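Local coordinates for putative iron-uptake ABC transport system,periplasmic iron-binding protein (Campylobacter jejuni, PDB 3E13) that binds ferric iron and probably delivers it in the periplasm to an ABC transporter for iron uptake, at residues Y7-Y12 / S38-R43; N63-K68 / K94-I99; S51-F56 / A239-S244; E3-S8 / K29-Q34. All coordinates share one frame; numbering follows the deposited sequence.

In the fold
All four interactions reach one mixed sheet. Strand 3-8 lies between strands 29-34 (interaction 4) and 55-58, and interaction 3 adds strand 233-241 antiparallel to the latter. Interactions 1 and 4 share Tyr-7 and Ser-8, their centres about 11 Å apart; interactions 3 and 4, with centres about 10 Å apart, meet where Asp-54 N lies 2.8 Å from Asn-5 O. Interaction 2 sets helix 61-69 beside the start of strand 97-109. Its centre is about 12 Å from that of interaction 3, and Phe-56 touches Ala-67 there. Only interaction 1 holds iron ligands, His-11 and Tyr-12. The side chains of Gln-34, Leu-64 and Phe-56 lie about 10, 13 and 14 Å from the metal.

Interaction 1 of 4, residues Y7-Y12 / S38-R43; sequences YSARHY and SELIKR. With FE (Fe (III) ion), chain B.
The phenol oxygen of Tyr-7 sits in a small polar cluster: it is hydrogen-bonded to Glu-47, and NE and NH2 of Arg-43 each lie 3.4 Å from Tyr-7 OH. Glu-47 also forms a salt bridge with Arg-43 NE, so one carboxylate serves both side chains. Arg-43 has CG anti to the backbone N (chi1 -179°) and stays extended as far as NE, crossing the tyrosine at about a right angle. Tyr-7 CZ lies over one face of the Arg-43 guanidinium, but the planes are 52° apart and the two groups do not stack in parallel.

One turn earlier, Leu-40 provides the apolar contact with its two methyls. Leu-40 CD2 lies against Tyr-7 CB and, obliquely, the CD2 side of the Tyr-7 ring, whereas Leu-40 CD1 presses on the backbone, 3.4 Å from Ser-8 C, and also meets Ala-9 CB.

Beyond Ser-8 the chain turns toward the metal. Ser-8 OG accepts from Arg-10 N at 3.0 Å, an ST turn, and His-11 ND1 donates to Ala-9 O, which limits rotation of the imidazole. The iron(III) ion is bound by His-11 NE2 at 2.2 Å and by Tyr-12 OH at 1.9 Å; Tyr-143, Tyr-199 and Tyr-200 complete the site. Helix 37-47 thus packs against the end of strand 3-8, which is flanked in the sheet by strands 29-34 and 55-58.

Interaction 2 of 4, residues N63-K68 / K94-I99; sequences NLTEAK and KEWFAI
Lys-68 reaches across to Glu-95 and Trp-96 with its aliphatic chain. Its CB is 4.1 Å from Glu-95 OE2, and the next carbon, Lys-68 CG, comes to 3.4 Å from the same oxygen. CD follows at the edge of the Trp-96 ring, near the ring plane and closest to CD1. With CG anti to the backbone N (chi1 179°) and the chain extended beyond it, the side chain runs on past Glu-95, crossing that residue at about a right angle. NZ ends in salt bridges with Asp-91 and Asp-93, while Glu-95 OE2 remains 5.7 Å from Lys-68 NZ. A water within hydrogen-bonding distance of Lys-68 O and Glu-95 OE2 may bridge them, though it has other acceptors nearby.

Trp-96 covers the helix one turn back. Its CB packs 3.8 Å from Leu-64 CB and also meets both leucine methyls. The indole runs side by side with Thr-65, whose CG2 lies 4.0 Å from Trp-96 NE1; the threonine hydroxyl is engaged within the helix by Ser-62 O.

Ile-235 of strand 233-241 also touches Trp-96. Helix 61-69 is therefore packed at the start of strand 97-109, which pairs antiparallel with strand 233-241, an arrangement consistent with the hinge-bearing sheet of a two-lobed periplasmic binding protein.

Interaction 3 of 4, residues S51-F56 / A239-S244; sequences SPADIF and AMTKSS
Ser-51 opens the contact by setting its CB 3.5 Å from Ser-243 OG, and a water lies between the carbonyl oxygens of the two residues. Its own hydroxyl accepts from Ala-53 N, an ST turn, and is also hydrogen-bonded to Glu-47.

Ala-53 O is gripped by two hydroxyls from the same face of its carbonyl plane. Ser-243 OG donates at 2.8 Å, tilted 25° from that plane, whereas Thr-241 OG1 donates to Ala-53 O at 2.7 Å from well above it, 67° out.

Asp-54 follows with bonds from backbone and side chain. Its carbonyl oxygen takes Thr-241 N, and OD1 receives Ser-244 OG at 2.8 Å on the anti side of the carboxylate. Asp-54 OD2 is held by Asn-5 N and Asn-246, tying the loop to strand 3-8.

From here the chains pair as strands. Ile-55 forms a non-hydrogen-bonded antiparallel pair with Met-240, and Ile-55 CD1 comes within 3.6 Å of Ala-239 O; helix 247-257 covers both side chains. Phe-56 and Ala-239 make the hydrogen-bonded pair, with Phe-56 N to Ala-239 O at 2.9 Å and Ala-239 N to Phe-56 O at 3.0 Å.

A type I turn spans Thr-241 to Ser-244. The strand order 29-34, 3-8, 55-58 and then the late strand 233-241, antiparallel to its neighbour, is consistent with a type II periplasmic binding protein.

Interaction 4 of 4, residues E3-S8 / K29-Q34; sequences ELNIYS and KVNHTQ
Ile-6 and Val-30 mark the tightly packed face of this parallel pair, with Ile-6 CD1 3.7 Å from Val-30 CG1 as the two side chains cross. Ile-6 CG2 meets the edge of the His-32 ring near its plane, at CD2. Leu-4 points to the same face, and Phe-253 of helix 247-257 covers both Leu-4 and Ile-6. Between the faces the backbones are joined by five N-H to O bonds that alternate from Leu-4 N to Ser-8 N; Thr-33 N to Ile-6 O spans 2.8 Å.

The reverse face is more polar and reaches solvent at its Glu-3 end. There Asn-31 ND2 donates twice. Asn-5 and Asn-31 both have CG anti to the carbonyl carbon and lie side by side with amide planes 18° apart, and ND2 reaches Asn-5 OD1 at 2.7 Å in the planes of both amides. The second bond, to Glu-3 OE2 at 2.9 Å, is also in the Asn-31 amide plane but arrives 86° above the carboxylate plane. Farther along, Thr-33 CB rests beside CD1 of Tyr-7.

At the other end of the packed face, a water lies 2.6 Å from Ser-8 OG, which also accepts from Arg-10 N, and 3.0 Å from His-32 NE2. The two strands and helix 14-26 that connects them form a beta-alpha-beta unit, a building block of the alpha/beta lobe of periplasmic binding proteins.

Interaction 1 of 4, residues Y7-Y12 / S38-R43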
# COMPACT_ATOMS: atom_id res chain seq x y z
N TYR A 7 -16.58 -1.65 2.25
CA TYR A 7 -15.74 -2.83 2.35
C TYR A 7 -14.29 -2.32 2.20
O TYR A 7 -13.93 -1.82 1.16
CB TYR A 7 -16.05 -3.80 1.20
CG TYR A 7 -17.28 -4.69 1.37
CD1 TYR A 7 -18.27 -4.38 2.26
CD2 TYR A 7 -17.47 -5.75 0.54
CE1 TYR A 7 -19.45 -5.20 2.38
CE2 TYR A 7 -18.61 -6.57 0.64
CZ TYR A 7 -19.60 -6.27 1.54
OH TYR A 7 -20.75 -7.06 1.59
N SER A 8 -13.49 -2.47 3.25
CA SER A 8 -12.16 -1.90 3.31
C SER A 8 -11.06 -2.87 3.65
O SER A 8 -11.16 -3.61 4.63
CB SER A 8 -12.12 -0.76 4.30
OG SER A 8 -10.77 -0.26 4.39
N ALA A 9 -10.02 -2.89 2.82
CA ALA A 9 -8.83 -3.64 3.06
C ALA A 9 -7.71 -2.78 3.66
O ALA A 9 -6.61 -3.24 3.82
CB ALA A 9 -8.36 -4.37 1.79
N ARG A 10 -8.03 -1.53 3.99
CA ARG A 10 -7.17 -0.73 4.86
C ARG A 10 -7.20 -1.34 6.28
O ARG A 10 -8.00 -2.26 6.56
CB ARG A 10 -7.57 0.75 4.83
CG ARG A 10 -7.09 1.43 3.58
CD ARG A 10 -7.51 2.89 3.47
NE ARG A 10 -7.04 3.73 4.56
CZ ARG A 10 -5.86 4.45 4.54
NH1 ARG A 10 -5.03 4.41 3.50
NH2 ARG A 10 -5.58 5.23 5.59
N HIS A 11 -6.29 -0.93 7.14
CA HIS A 11 -6.10 -1.59 8.42
C HIS A 11 -5.47 -0.62 9.43
O HIS A 11 -4.45 -0.93 10.06
CB HIS A 11 -5.24 -2.85 8.19
CG HIS A 11 -4.17 -2.65 7.15
ND1 HIS A 11 -4.35 -2.96 5.82
CD2 HIS A 11 -2.91 -2.13 7.24
CE1 HIS A 11 -3.25 -2.63 5.14
NE2 HIS A 11 -2.36 -2.15 5.99
N TYR A 12 -6.12 0.54 9.55
CA TYR A 12 -5.57 1.68 10.28
C TYR A 12 -6.58 2.30 11.22
O TYR A 12 -7.74 2.51 10.88
CB TYR A 12 -5.11 2.75 9.30
CG TYR A 12 -4.22 2.21 8.20
CD1 TYR A 12 -4.66 2.20 6.87
CD2 TYR A 12 -3.02 1.62 8.48
CE1 TYR A 12 -3.90 1.69 5.86
CE2 TYR A 12 -2.25 1.09 7.47
CZ TYR A 12 -2.66 1.13 6.17
OH TYR A 12 -1.82 0.57 5.23
N SER A 38 -8.28 -10.01 -0.58
CA SER A 38 -8.63 -11.22 -1.30
C SER A 38 -10.01 -11.73 -0.84
O SER A 38 -10.80 -12.13 -1.68
CB SER A 38 -7.57 -12.29 -1.08
OG SER A 38 -7.40 -12.60 0.28
N GLU A 39 -10.29 -11.60 0.45
CA GLU A 39 -11.57 -12.03 1.04
C GLU A 39 -12.68 -11.10 0.55
O GLU A 39 -13.74 -11.55 0.19
CB GLU A 39 -11.49 -12.06 2.56
CG GLU A 39 -10.43 -13.04 3.04
CD GLU A 39 -10.49 -13.46 4.50
OE1 GLU A 39 -11.44 -13.08 5.24
OE2 GLU A 39 -9.54 -14.19 4.91
N LEU A 40 -12.41 -9.78 0.53
CA LEU A 40 -13.40 -8.82 0.07
C LEU A 40 -13.72 -8.94 -1.40
O LEU A 40 -14.86 -8.76 -1.80
CB LEU A 40 -12.94 -7.39 0.39
CG LEU A 40 -12.83 -7.03 1.88
CD1 LEU A 40 -12.26 -5.64 2.05
CD2 LEU A 40 -14.15 -7.16 2.58
N ILE A 41 -12.70 -9.17 -2.24
CA ILE A 41 -12.93 -9.33 -3.67
C ILE A 41 -13.75 -10.60 -3.95
O ILE A 41 -14.66 -10.56 -4.73
CB ILE A 41 -11.62 -9.34 -4.42
CG1 ILE A 41 -11.01 -7.94 -4.33
CG2 ILE A 41 -11.79 -9.75 -5.82
CD1 ILE A 41 -9.58 -7.87 -4.79
N LYS A 42 -13.42 -11.66 -3.25
CA LYS A 42 -14.18 -12.91 -3.40
C LYS A 42 -15.63 -12.69 -2.98
O LYS A 42 -16.59 -13.10 -3.67
CB LYS A 42 -13.54 -14.00 -2.57
CG LYS A 42 -14.24 -15.35 -2.66
CD LYS A 42 -13.30 -16.52 -2.30
CE LYS A 42 -13.25 -17.55 -3.45
NZ LYS A 42 -14.58 -17.70 -4.14
N ARG A 43 -15.79 -12.01 -1.84
CA ARG A 43 -17.12 -11.69 -1.34
C ARG A 43 -17.91 -10.81 -2.31
O ARG A 43 -19.09 -11.04 -2.58
CB ARG A 43 -16.96 -11.00 -0.01
CG ARG A 43 -18.17 -10.60 0.67
CD ARG A 43 -17.90 -10.29 2.16
NE ARG A 43 -19.08 -9.74 2.76
CZ ARG A 43 -19.17 -9.29 4.00
NH1 ARG A 43 -18.13 -9.32 4.80
NH2 ARG A 43 -20.31 -8.82 4.41
FE FE B . -0.66 -0.99 5.22

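Interaction 2 of 4, residues N63-K68 / K94-I99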
# COMPACT_ATOMS: atom_id res chain seq x y z
N ASN A 63 -5.25 -4.54 -6.22
CA ASN A 63 -6.55 -4.94 -5.71
C ASN A 63 -7.70 -4.16 -6.37
O ASN A 63 -8.75 -4.69 -6.62
CB ASN A 63 -6.65 -4.77 -4.22
CG ASN A 63 -5.73 -5.69 -3.43
OD1 ASN A 63 -5.30 -5.37 -2.32
ND2 ASN A 63 -5.49 -6.92 -3.99
N LEU A 64 -7.51 -2.86 -6.59
CA LEU A 64 -8.50 -2.07 -7.30
C LEU A 64 -8.64 -2.54 -8.72
O LEU A 64 -9.75 -2.65 -9.21
CB LEU A 64 -8.10 -0.58 -7.30
CG LEU A 64 -8.20 0.02 -5.90
CD1 LEU A 64 -7.32 1.27 -5.86
CD2 LEU A 64 -9.64 0.36 -5.49
N THR A 65 -7.52 -2.76 -9.42
CA THR A 65 -7.62 -3.22 -10.81
C THR A 65 -8.21 -4.63 -10.90
O THR A 65 -8.93 -4.95 -11.88
CB THR A 65 -6.29 -3.13 -11.53
OG1 THR A 65 -5.35 -3.96 -10.89
CG2 THR A 65 -5.70 -1.80 -11.39
N GLU A 66 -7.90 -5.48 -9.96
CA GLU A 66 -8.50 -6.84 -9.93
C GLU A 66 -10.01 -6.70 -9.84
O GLU A 66 -10.76 -7.36 -10.57
CB GLU A 66 -8.03 -7.67 -8.73
CG GLU A 66 -6.63 -8.20 -8.82
CD GLU A 66 -6.15 -8.91 -7.58
OE1 GLU A 66 -5.63 -10.06 -7.75
OE2 GLU A 66 -6.27 -8.39 -6.43
N ALA A 67 -10.48 -5.85 -8.92
CA ALA A 67 -11.89 -5.63 -8.75
C ALA A 67 -12.54 -5.06 -10.01
O ALA A 67 -13.60 -5.49 -10.46
CB ALA A 67 -12.15 -4.79 -7.50
N LYS A 68 -11.87 -4.10 -10.64
CA LYS A 68 -12.32 -3.55 -11.87
C LYS A 68 -12.48 -4.63 -12.94
O LYS A 68 -13.52 -4.72 -13.60
CB LYS A 68 -11.33 -2.49 -12.38
CG LYS A 68 -11.75 -1.89 -13.71
CD LYS A 68 -10.65 -0.96 -14.25
CE LYS A 68 -11.09 -0.37 -15.55
NZ LYS A 68 -10.01 0.36 -16.27
N LYS A 94 -12.27 5.71 -14.89
CA LYS A 94 -12.97 6.35 -13.78
C LYS A 94 -13.57 5.37 -12.77
O LYS A 94 -14.49 5.72 -12.06
CB LYS A 94 -14.05 7.28 -14.29
CG LYS A 94 -13.54 8.38 -15.23
CD LYS A 94 -14.68 9.29 -15.59
CE LYS A 94 -14.50 10.00 -16.91
NZ LYS A 94 -15.84 10.60 -17.25
N GLU A 95 -12.98 4.19 -12.63
CA GLU A 95 -13.50 3.21 -11.68
C GLU A 95 -12.71 3.11 -10.39
O GLU A 95 -13.20 2.50 -9.45
CB GLU A 95 -13.68 1.81 -12.33
CG GLU A 95 -14.64 1.87 -13.50
CD GLU A 95 -15.09 0.51 -14.00
OE1 GLU A 95 -15.78 0.50 -15.06
OE2 GLU A 95 -14.83 -0.50 -13.32
N TRP A 96 -11.52 3.70 -10.31
CA TRP A 96 -10.73 3.66 -9.08
C TRP A 96 -9.92 4.94 -9.00
O TRP A 96 -9.60 5.51 -10.01
CB TRP A 96 -9.82 2.43 -8.95
CG TRP A 96 -8.86 2.22 -10.04
CD1 TRP A 96 -9.01 1.34 -11.06
CD2 TRP A 96 -7.61 2.89 -10.26
NE1 TRP A 96 -7.93 1.42 -11.91
CE2 TRP A 96 -7.06 2.37 -11.45
CE3 TRP A 96 -6.89 3.87 -9.57
CZ2 TRP A 96 -5.85 2.82 -11.98
CZ3 TRP A 96 -5.68 4.30 -10.08
CH2 TRP A 96 -5.18 3.78 -11.27
N PHE A 97 -9.60 5.33 -7.77
CA PHE A 97 -9.01 6.69 -7.50
C PHE A 97 -8.08 6.58 -6.30
O PHE A 97 -8.46 6.01 -5.26
CB PHE A 97 -10.11 7.66 -7.15
CG PHE A 97 -11.10 7.84 -8.25
CD1 PHE A 97 -12.20 6.98 -8.32
CD2 PHE A 97 -10.97 8.85 -9.18
CE1 PHE A 97 -13.12 7.08 -9.38
CE2 PHE A 97 -11.95 9.00 -10.20
CZ PHE A 97 -13.00 8.08 -10.30
N ALA A 98 -6.87 7.11 -6.38
CA ALA A 98 -5.95 7.02 -5.25
C ALA A 98 -6.39 8.03 -4.18
O ALA A 98 -6.84 9.17 -4.52
CB ALA A 98 -4.54 7.36 -5.66
N ILE A 99 -6.23 7.65 -2.93
CA ILE A 99 -6.42 8.55 -1.77
C ILE A 99 -5.09 8.89 -1.09
O ILE A 99 -5.00 9.92 -0.41
CB ILE A 99 -7.45 8.02 -0.76
CG1 ILE A 99 -7.04 6.70 -0.14
CG2 ILE A 99 -8.76 7.87 -1.44
CD1 ILE A 99 -7.85 6.36 1.11
O HOH W 1 -15.71 -3.09 -12.99

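Interaction 3 of 4, residues S51-F56 / A239-S244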
# COMPACT_ATOMS: atom_id res chain seq x y z
N SER A 51 -24.91 -7.40 -3.48
CA SER A 51 -24.08 -6.95 -2.39
C SER A 51 -24.63 -5.64 -1.82
O SER A 51 -25.04 -4.77 -2.57
CB SER A 51 -22.66 -6.67 -2.86
OG SER A 51 -21.84 -6.43 -1.75
N PRO A 52 -24.63 -5.51 -0.51
CA PRO A 52 -24.94 -4.19 0.09
C PRO A 52 -23.80 -3.19 -0.12
O PRO A 52 -24.00 -2.01 0.10
CB PRO A 52 -25.07 -4.48 1.58
CG PRO A 52 -24.94 -5.95 1.77
CD PRO A 52 -24.43 -6.55 0.51
N ALA A 53 -22.59 -3.67 -0.44
CA ALA A 53 -21.46 -2.73 -0.60
C ALA A 53 -21.77 -1.57 -1.49
O ALA A 53 -22.35 -1.71 -2.58
CB ALA A 53 -20.22 -3.46 -1.13
N ASP A 54 -21.30 -0.39 -1.07
CA ASP A 54 -21.27 0.81 -1.88
C ASP A 54 -19.86 1.22 -2.31
O ASP A 54 -19.68 1.81 -3.37
CB ASP A 54 -21.85 2.00 -1.10
CG ASP A 54 -23.29 1.81 -0.74
OD1 ASP A 54 -24.11 1.68 -1.67
OD2 ASP A 54 -23.66 1.73 0.44
N ILE A 55 -18.87 0.88 -1.48
CA ILE A 55 -17.50 1.37 -1.62
C ILE A 55 -16.55 0.21 -1.34
O ILE A 55 -16.75 -0.57 -0.39
CB ILE A 55 -17.25 2.56 -0.63
CG1 ILE A 55 -18.01 3.82 -1.05
CG2 ILE A 55 -15.76 2.78 -0.39
CD1 ILE A 55 -17.37 4.59 -2.17
N PHE A 56 -15.48 0.17 -2.14
CA PHE A 56 -14.34 -0.71 -1.93
C PHE A 56 -13.12 0.18 -1.72
O PHE A 56 -12.80 0.99 -2.55
CB PHE A 56 -14.16 -1.66 -3.16
CG PHE A 56 -13.05 -2.69 -3.01
CD1 PHE A 56 -12.83 -3.37 -1.79
CD2 PHE A 56 -12.22 -3.02 -4.09
CE1 PHE A 56 -11.82 -4.29 -1.64
CE2 PHE A 56 -11.23 -3.99 -3.96
CZ PHE A 56 -11.03 -4.64 -2.73
N ALA A 239 -13.03 3.03 -4.72
CA ALA A 239 -13.94 2.80 -5.83
C ALA A 239 -15.38 2.63 -5.33
O ALA A 239 -15.59 2.15 -4.20
CB ALA A 239 -13.59 1.49 -6.55
N MET A 240 -16.33 3.05 -6.16
CA MET A 240 -17.74 2.70 -6.01
C MET A 240 -18.00 1.34 -6.62
O MET A 240 -17.56 1.06 -7.69
CB MET A 240 -18.61 3.75 -6.67
CG MET A 240 -20.12 3.58 -6.30
SD MET A 240 -21.16 4.84 -7.00
CE MET A 240 -21.12 4.47 -8.56
N THR A 241 -18.73 0.51 -5.91
CA THR A 241 -19.10 -0.81 -6.43
C THR A 241 -20.29 -0.72 -7.38
O THR A 241 -21.17 0.13 -7.22
CB THR A 241 -19.41 -1.78 -5.32
OG1 THR A 241 -20.38 -1.21 -4.43
CG2 THR A 241 -18.20 -2.02 -4.47
N LYS A 242 -20.31 -1.63 -8.35
CA LYS A 242 -21.42 -1.73 -9.29
C LYS A 242 -22.73 -2.05 -8.51
O LYS A 242 -23.82 -1.69 -8.96
CB LYS A 242 -21.11 -2.85 -10.31
CG LYS A 242 -22.12 -3.05 -11.38
CD LYS A 242 -21.57 -3.99 -12.44
CE LYS A 242 -20.48 -3.41 -13.32
NZ LYS A 242 -19.98 -4.57 -14.21
N SER A 243 -22.60 -2.65 -7.34
CA SER A 243 -23.73 -3.05 -6.50
C SER A 243 -24.31 -1.90 -5.69
O SER A 243 -25.39 -2.02 -5.11
CB SER A 243 -23.30 -4.13 -5.50
OG SER A 243 -22.29 -3.68 -4.60
N SER A 244 -23.57 -0.79 -5.62
CA SER A 244 -23.98 0.36 -4.82
C SER A 244 -25.40 0.85 -5.07
O SER A 244 -25.75 1.20 -6.23
CB SER A 244 -23.05 1.57 -5.08
OG SER A 244 -23.48 2.59 -4.22
O HOH W 2 -27.30 -3.92 -4.02

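Interaction 4 of 4, residues E3-S8 / K29-Q34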
# COMPACT_ATOMS: atom_id res chain seq x y z
N GLU A 3 -27.51 5.51 4.83
CA GLU A 3 -26.46 4.53 5.14
C GLU A 3 -25.41 4.51 3.99
O GLU A 3 -25.69 4.89 2.83
CB GLU A 3 -27.05 3.11 5.30
CG GLU A 3 -27.51 2.68 6.69
CD GLU A 3 -27.68 1.16 6.79
OE1 GLU A 3 -28.04 0.58 5.75
OE2 GLU A 3 -27.42 0.55 7.88
N LEU A 4 -24.20 4.08 4.33
CA LEU A 4 -23.11 3.89 3.35
C LEU A 4 -22.33 2.66 3.77
O LEU A 4 -21.88 2.57 4.88
CB LEU A 4 -22.20 5.13 3.26
CG LEU A 4 -21.04 4.90 2.29
CD1 LEU A 4 -21.49 4.91 0.83
CD2 LEU A 4 -20.01 6.00 2.54
N ASN A 5 -22.23 1.67 2.88
CA ASN A 5 -21.59 0.41 3.18
C ASN A 5 -20.18 0.31 2.58
O ASN A 5 -20.04 0.32 1.36
CB ASN A 5 -22.49 -0.70 2.65
CG ASN A 5 -23.86 -0.72 3.38
OD1 ASN A 5 -23.90 -0.67 4.61
ND2 ASN A 5 -24.94 -0.78 2.63
N ILE A 6 -19.16 0.33 3.43
CA ILE A 6 -17.77 0.32 3.00
C ILE A 6 -17.15 -1.04 3.28
O ILE A 6 -17.20 -1.50 4.41
CB ILE A 6 -16.99 1.40 3.76
CG1 ILE A 6 -17.58 2.77 3.43
CG2 ILE A 6 -15.49 1.28 3.46
CD1 ILE A 6 -16.84 3.97 4.01
N TYR A 7 -16.58 -1.65 2.25
CA TYR A 7 -15.74 -2.83 2.35
C TYR A 7 -14.29 -2.32 2.20
O TYR A 7 -13.93 -1.82 1.16
CB TYR A 7 -16.05 -3.80 1.20
CG TYR A 7 -17.28 -4.69 1.37
CD1 TYR A 7 -18.27 -4.38 2.26
CD2 TYR A 7 -17.47 -5.75 0.54
CE1 TYR A 7 -19.45 -5.20 2.38
CE2 TYR A 7 -18.61 -6.57 0.64
CZ TYR A 7 -19.60 -6.27 1.54
OH TYR A 7 -20.75 -7.06 1.59
N SER A 8 -13.49 -2.47 3.25
CA SER A 8 -12.16 -1.90 3.31
C SER A 8 -11.06 -2.87 3.65
O SER A 8 -11.16 -3.61 4.63
CB SER A 8 -12.12 -0.76 4.30
OG SER A 8 -10.77 -0.26 4.39
N LYS A 29 -24.86 7.30 8.11
CA LYS A 29 -24.26 6.27 8.92
C LYS A 29 -23.41 5.35 8.06
O LYS A 29 -23.92 4.81 7.08
CB LYS A 29 -25.33 5.42 9.61
CG LYS A 29 -24.78 4.32 10.53
CD LYS A 29 -24.17 4.90 11.78
CE LYS A 29 -23.43 3.86 12.61
NZ LYS A 29 -21.97 3.84 12.26
N VAL A 30 -22.16 5.16 8.45
CA VAL A 30 -21.23 4.28 7.73
C VAL A 30 -21.20 2.91 8.41
O VAL A 30 -21.07 2.82 9.62
CB VAL A 30 -19.84 4.84 7.69
CG1 VAL A 30 -18.85 3.87 7.08
CG2 VAL A 30 -19.86 6.13 6.93
N ASN A 31 -21.41 1.86 7.62
CA ASN A 31 -21.22 0.47 8.04
C ASN A 31 -19.88 0.03 7.46
O ASN A 31 -19.77 -0.11 6.24
CB ASN A 31 -22.34 -0.40 7.48
CG ASN A 31 -23.70 0.02 7.97
OD1 ASN A 31 -23.82 0.30 9.13
ND2 ASN A 31 -24.71 0.08 7.09
N HIS A 32 -18.88 -0.13 8.31
CA HIS A 32 -17.51 -0.35 7.89
C HIS A 32 -17.17 -1.82 8.10
O HIS A 32 -17.22 -2.32 9.23
CB HIS A 32 -16.60 0.55 8.71
CG HIS A 32 -15.15 0.53 8.28
ND1 HIS A 32 -14.14 0.17 9.13
CD2 HIS A 32 -14.55 0.91 7.13
CE1 HIS A 32 -12.98 0.27 8.51
NE2 HIS A 32 -13.20 0.73 7.30
N THR A 33 -16.88 -2.52 7.00
CA THR A 33 -16.46 -3.92 7.05
C THR A 33 -14.99 -4.02 6.63
O THR A 33 -14.66 -3.66 5.53
CB THR A 33 -17.34 -4.71 6.08
OG1 THR A 33 -18.69 -4.78 6.59
CG2 THR A 33 -16.91 -6.15 6.00
N GLN A 34 -14.13 -4.51 7.51
CA GLN A 34 -12.70 -4.65 7.24
C GLN A 34 -12.35 -6.13 7.14
O GLN A 34 -12.73 -6.92 8.01
CB GLN A 34 -11.88 -4.00 8.33
CG GLN A 34 -10.39 -4.04 8.12
CD GLN A 34 -9.63 -3.27 9.19
OE1 GLN A 34 -9.94 -2.10 9.46
NE2 GLN A 34 -8.66 -3.93 9.82
O HOH W 3 -10.80 1.90 5.85